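Local coordinates for protein endoglucanase (Ganoderma lucidum, PDB 5D8Z) that probably hydrolyses internal beta-1,4-glucosidic bonds of cellulose, as a family 5 endoglucanase, at residues A205-K218 and N256-R270. Residues are numbered along the deposited sequence; the frame is centred on the assembly and turned at random.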
loop_
_atom_site.group_PDB
_atom_site.type_symbol
_atom_site.label_atom_id
_atom_site.label_comp_id
_atom_site.label_asym_id
_atom_site.label_seq_id
_atom_site.Cartn_x
_atom_site.Cartn_y
_atom_site.Cartn_z
ATOM N N ALA A 205 6.342 -9.250 6.125
ATOM C CA ALA A 205 6.976 -8.748 7.347
ATOM C C ALA A 205 7.792 -9.802 8.091
ATOM O O ALA A 205 8.676 -9.466 8.863
ATOM C CB ALA A 205 5.917 -8.205 8.292
ATOM N N GLU A 206 7.454 -11.068 7.892
ATOM C CA GLU A 206 8.128 -12.176 8.554
ATOM C C GLU A 206 9.541 -12.392 8.037
ATOM O O GLU A 206 10.425 -12.742 8.789
ATOM C CB GLU A 206 7.316 -13.443 8.356
ATOM C CG GLU A 206 7.866 -14.688 9.015
ATOM C CD GLU A 206 6.748 -15.583 9.524
ATOM O OE1 GLU A 206 5.791 -15.041 10.135
ATOM O OE2 GLU A 206 6.808 -16.820 9.327
ATOM N N THR A 207 9.761 -12.199 6.747
ATOM C CA THR A 207 11.081 -12.452 6.163
ATOM C C THR A 207 11.822 -11.171 5.845
ATOM O O THR A 207 12.921 -11.230 5.324
ATOM C CB THR A 207 10.938 -13.205 4.845
ATOM O OG1 THR A 207 10.159 -12.388 3.950
ATOM C CG2 THR A 207 10.242 -14.533 5.082
ATOM N N PHE A 208 11.223 -10.024 6.141
ATOM C CA PHE A 208 11.786 -8.760 5.720
ATOM C C PHE A 208 13.238 -8.545 6.093
ATOM O O PHE A 208 13.984 -7.970 5.312
ATOM C CB PHE A 208 10.989 -7.598 6.281
ATOM C CG PHE A 208 11.319 -6.281 5.634
ATOM C CD1 PHE A 208 10.787 -5.961 4.402
ATOM C CD2 PHE A 208 12.171 -5.375 6.253
ATOM C CE1 PHE A 208 11.095 -4.766 3.792
ATOM C CE2 PHE A 208 12.476 -4.169 5.654
ATOM C CZ PHE A 208 11.935 -3.859 4.420
ATOM N N VAL A 209 13.628 -8.970 7.292
ATOM C CA VAL A 209 15.032 -8.917 7.737
ATOM C C VAL A 209 15.801 -10.181 7.311
ATOM O O VAL A 209 16.927 -10.080 6.798
ATOM C CB VAL A 209 15.137 -8.762 9.272
ATOM C CG1 VAL A 209 16.594 -8.600 9.697
ATOM C CG2 VAL A 209 14.292 -7.583 9.767
ATOM N N SER A 210 15.209 -11.360 7.514
ATOM C CA SER A 210 15.940 -12.586 7.268
ATOM C C SER A 210 16.360 -12.823 5.807
ATOM O O SER A 210 17.331 -13.546 5.563
ATOM C CB SER A 210 15.173 -13.802 7.790
ATOM O OG SER A 210 13.992 -14.046 7.076
ATOM N N ASN A 211 15.662 -12.243 4.834
ATOM C CA ASN A 211 16.022 -12.482 3.423
ATOM C C ASN A 211 16.884 -11.400 2.810
ATOM O O ASN A 211 17.235 -11.465 1.635
ATOM C CB ASN A 211 14.782 -12.697 2.550
ATOM C CG ASN A 211 13.906 -11.466 2.431
ATOM O OD1 ASN A 211 14.337 -10.321 2.629
ATOM N ND2 ASN A 211 12.647 -11.705 2.124
ATOM N N GLY A 212 17.195 -10.381 3.591
ATOM C CA GLY A 212 18.127 -9.370 3.153
ATOM C C GLY A 212 17.434 -8.130 2.711
ATOM O O GLY A 212 18.099 -7.142 2.377
ATOM N N SER A 213 16.108 -8.136 2.720
ATOM C CA SER A 213 15.398 -6.960 2.242
ATOM C C SER A 213 15.771 -5.723 3.050
ATOM O O SER A 213 16.089 -4.677 2.480
ATOM C CB SER A 213 13.897 -7.192 2.238
ATOM O OG SER A 213 13.576 -8.362 1.505
ATOM N N ALA A 214 15.799 -5.864 4.370
ATOM C CA ALA A 214 16.116 -4.748 5.263
ATOM C C ALA A 214 17.518 -4.182 5.093
ATOM O O ALA A 214 17.687 -2.957 4.943
ATOM C CB ALA A 214 15.906 -5.170 6.708
ATOM N N ASP A 215 18.534 -5.045 5.122
ATOM C CA ASP A 215 19.906 -4.524 4.989
ATOM C C ASP A 215 20.204 -3.851 3.617
ATOM O O ASP A 215 20.822 -2.788 3.538
ATOM C CB ASP A 215 20.955 -5.566 5.437
ATOM C CG ASP A 215 21.355 -5.388 6.963
ATOM O OD1 ASP A 215 21.459 -4.221 7.456
ATOM O OD2 ASP A 215 21.553 -6.405 7.679
ATOM N N ALA A 216 19.672 -4.418 2.549
ATOM C CA ALA A 216 19.776 -3.788 1.251
ATOM C C ALA A 216 19.080 -2.440 1.242
ATOM O O ALA A 216 19.642 -1.439 0.787
ATOM C CB ALA A 216 19.170 -4.689 0.209
ATOM N N LEU A 217 17.859 -2.412 1.763
ATOM C CA LEU A 217 17.066 -1.207 1.670
ATOM C C LEU A 217 17.469 -0.173 2.688
ATOM O O LEU A 217 17.241 1.025 2.483
ATOM C CB LEU A 217 15.565 -1.516 1.743
ATOM C CG LEU A 217 14.984 -2.172 0.477
ATOM C CD1 LEU A 217 13.583 -2.691 0.703
ATOM C CD2 LEU A 217 14.972 -1.195 -0.671
ATOM N N LYS A 218 18.113 -0.622 3.770
ATOM C CA LYS A 218 18.746 0.325 4.694
ATOM C C LYS A 218 19.748 1.302 4.003
ATOM O O LYS A 218 19.954 2.407 4.487
ATOM C CB LYS A 218 19.383 -0.382 5.890
ATOM C CG LYS A 218 19.848 0.638 6.903
ATOM C CD LYS A 218 20.290 0.057 8.218
ATOM C CE LYS A 218 20.829 1.196 9.083
ATOM N NZ LYS A 218 21.639 0.757 10.248
ATOM N N ASN A 256 6.335 -14.413 15.273
ATOM C CA ASN A 256 7.158 -14.693 14.085
ATOM C C ASN A 256 7.440 -13.502 13.168
ATOM O O ASN A 256 8.294 -13.606 12.281
ATOM C CB ASN A 256 6.529 -15.826 13.281
ATOM C CG ASN A 256 6.473 -17.131 14.061
ATOM O OD1 ASN A 256 6.823 -17.184 15.249
ATOM N ND2 ASN A 256 6.030 -18.197 13.395
ATOM N N ALA A 257 6.753 -12.375 13.399
ATOM C CA ALA A 257 6.847 -11.237 12.505
ATOM C C ALA A 257 7.030 -9.892 13.185
ATOM O O ALA A 257 8.059 -9.265 13.008
ATOM C CB ALA A 257 5.636 -11.209 11.613
ATOM N N TRP A 258 6.054 -9.436 13.960
ATOM C CA TRP A 258 6.120 -8.067 14.471
ATOM C C TRP A 258 7.117 -7.896 15.589
ATOM O O TRP A 258 7.722 -6.837 15.697
ATOM C CB TRP A 258 4.764 -7.552 14.924
ATOM C CG TRP A 258 3.749 -7.728 13.922
ATOM C CD1 TRP A 258 2.714 -8.572 13.986
ATOM C CD2 TRP A 258 3.667 -7.075 12.652
ATOM N NE1 TRP A 258 1.956 -8.482 12.853
ATOM C CE2 TRP A 258 2.525 -7.570 12.007
ATOM C CE3 TRP A 258 4.444 -6.116 11.997
ATOM C CZ2 TRP A 258 2.141 -7.151 10.738
ATOM C CZ3 TRP A 258 4.055 -5.693 10.745
ATOM C CH2 TRP A 258 2.909 -6.207 10.128
ATOM N N ALA A 259 7.282 -8.908 16.433
ATOM C CA ALA A 259 8.303 -8.822 17.501
ATOM C C ALA A 259 9.699 -8.717 16.910
ATOM O O ALA A 259 10.341 -7.673 17.108
ATOM C CB ALA A 259 8.219 -9.996 18.469
ATOM N N PRO A 260 10.165 -9.760 16.149
ATOM C CA PRO A 260 11.518 -9.678 15.570
ATOM C C PRO A 260 11.679 -8.410 14.770
ATOM O O PRO A 260 12.717 -7.728 14.827
ATOM C CB PRO A 260 11.591 -10.893 14.639
ATOM C CG PRO A 260 10.595 -11.840 15.183
ATOM C CD PRO A 260 9.472 -10.960 15.653
ATOM N N LEU A 261 10.637 -8.064 14.048
ATOM C CA LEU A 261 10.771 -6.916 13.207
ATOM C C LEU A 261 11.071 -5.648 14.011
ATOM O O LEU A 261 12.024 -4.935 13.705
ATOM C CB LEU A 261 9.546 -6.749 12.317
ATOM C CG LEU A 261 9.733 -5.556 11.393
ATOM C CD1 LEU A 261 11.009 -5.707 10.573
ATOM C CD2 LEU A 261 8.516 -5.410 10.525
ATOM N N ALA A 262 10.281 -5.393 15.044
ATOM C CA ALA A 262 10.477 -4.211 15.902
ATOM C C ALA A 262 11.855 -4.161 16.550
ATOM O O ALA A 262 12.466 -3.095 16.629
ATOM C CB ALA A 262 9.413 -4.152 16.983
ATOM N N GLU A 263 12.335 -5.306 17.026
ATOM C CA GLU A 263 13.663 -5.361 17.622
ATOM C C GLU A 263 14.610 -4.814 16.609
ATOM O O GLU A 263 15.312 -3.841 16.889
ATOM C CB GLU A 263 14.078 -6.776 17.955
ATOM C CG GLU A 263 13.427 -7.340 19.194
ATOM C CD GLU A 263 13.630 -8.843 19.285
ATOM O OE1 GLU A 263 14.422 -9.381 18.471
ATOM O OE2 GLU A 263 12.995 -9.486 20.158
ATOM N N TRP A 264 14.595 -5.411 15.415
ATOM C CA TRP A 264 15.482 -4.963 14.347
ATOM C C TRP A 264 15.270 -3.474 14.062
ATOM O O TRP A 264 16.209 -2.697 14.031
ATOM C CB TRP A 264 15.310 -5.800 13.061
ATOM C CG TRP A 264 16.411 -5.500 12.104
ATOM C CD1 TRP A 264 17.607 -6.152 12.015
ATOM C CD2 TRP A 264 16.473 -4.418 11.169
ATOM N NE1 TRP A 264 18.401 -5.554 11.065
ATOM C CE2 TRP A 264 17.733 -4.476 10.544
ATOM C CE3 TRP A 264 15.589 -3.408 10.801
ATOM C CZ2 TRP A 264 18.128 -3.568 9.557
ATOM C CZ3 TRP A 264 15.981 -2.494 9.817
ATOM C CH2 TRP A 264 17.237 -2.584 9.208
ATOM N N LEU A 265 14.029 -3.080 13.853
ATOM C CA LEU A 265 13.738 -1.689 13.517
ATOM C C LEU A 265 14.227 -0.672 14.540
ATOM O O LEU A 265 14.561 0.469 14.185
ATOM C CB LEU A 265 12.238 -1.487 13.352
ATOM C CG LEU A 265 11.708 -1.968 12.015
ATOM C CD1 LEU A 265 10.205 -1.971 12.093
ATOM C CD2 LEU A 265 12.150 -1.061 10.880
ATOM N N ARG A 266 14.223 -1.072 15.809
ATOM C CA ARG A 266 14.471 -0.139 16.906
ATOM C C ARG A 266 15.957 0.195 16.963
ATOM O O ARG A 266 16.385 1.367 16.848
ATOM C CB ARG A 266 14.001 -0.776 18.210
ATOM C CG ARG A 266 13.908 0.150 19.396
ATOM C CD ARG A 266 13.063 -0.512 20.480
ATOM N NE ARG A 266 11.633 -0.214 20.332
ATOM C CZ ARG A 266 10.645 -1.110 20.267
ATOM N NH1 ARG A 266 10.876 -2.414 20.323
ATOM N NH2 ARG A 266 9.391 -0.697 20.144
ATOM N N CYS A 267 16.751 -0.857 17.067
ATOM C CA CYS A 267 18.158 -0.671 17.218
ATOM C C CYS A 267 18.759 0.029 15.995
ATOM O O CYS A 267 19.758 0.747 16.135
ATOM C CB CYS A 267 18.818 -1.994 17.530
ATOM S SG CYS A 267 18.975 -3.077 16.115
ATOM N N ASN A 268 18.127 -0.108 14.825
ATOM C CA ASN A 268 18.604 0.597 13.613
ATOM C C ASN A 268 18.077 2.004 13.405
ATOM O O ASN A 268 18.559 2.707 12.502
ATOM C CB ASN A 268 18.347 -0.231 12.361
ATOM C CG ASN A 268 19.274 -1.435 12.266
ATOM O OD1 ASN A 268 20.391 -1.340 11.739
ATOM N ND2 ASN A 268 18.815 -2.577 12.783
ATOM N N GLY A 269 17.111 2.429 14.228
ATOM C CA GLY A 269 16.605 3.809 14.181
ATOM C C GLY A 269 15.745 4.068 12.964
ATOM O O GLY A 269 15.727 5.165 12.397
ATOM N N ARG A 270 15.015 3.038 12.582
ATOM C CA ARG A 270 14.238 3.051 11.374
ATOM C C ARG A 270 12.805 2.601 11.641
ATOM O O ARG A 270 12.530 1.904 12.607
ATOM C CB ARG A 270 14.895 2.140 10.326
ATOM C CG ARG A 270 16.206 2.663 9.782
ATOM C CD ARG A 270 16.124 4.114 9.275
ATOM N NE ARG A 270 15.499 4.295 7.963
ATOM C CZ ARG A 270 16.065 3.985 6.789
ATOM N NH1 ARG A 270 17.282 3.429 6.715
ATOM N NH2 ARG A 270 15.405 4.225 5.666
#
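Trp264 lays one indole face against Val209 and Ala214, joining helix 256-267 to the loop at Val209 and the first turn of helix 213-218 on the outside of the (beta/alpha)8 TIM barrel of this family 5 glycosidase. The two helices run in similar directions, 25° apart, after barrel strands 194-198 and 230-235. Two CH-pi contacts carry the join: Val209 CG1 stands 3.9 Å from the centroid of the five-membered ring of Trp264, and Ala214 CB sits 4.0 Å from that of its six-membered ring. A chi1 of -168° swings the indole away from its own backbone N to meet both. Replacing Trp264 by an alanine is likely to leave Val209 and Ala214 facing a gap and to take from Asn268 ND2 the ring face it lies over. Further apolar contacts continue toward residue 256: Val209 CG2 meets Leu261 CD1 at 3.9 Å, and Ala205 CB rests over a face of the Trp258 ring, whose edge-to-face partner is Phe303 beyond. At that end Glu206 OE1 touches Asn256 CB at 3.3 Å. At the other end, extended Lys218 donates from NZ to a lone pair of Asn268 OD1, 2.9 Å away; nearby, Arg270 NH2 bonds to Leu230 O of the adjoining strand. Within 256-270, Asn268 ND2 gives an almost straight bond (178°) to the backbone O of Trp264.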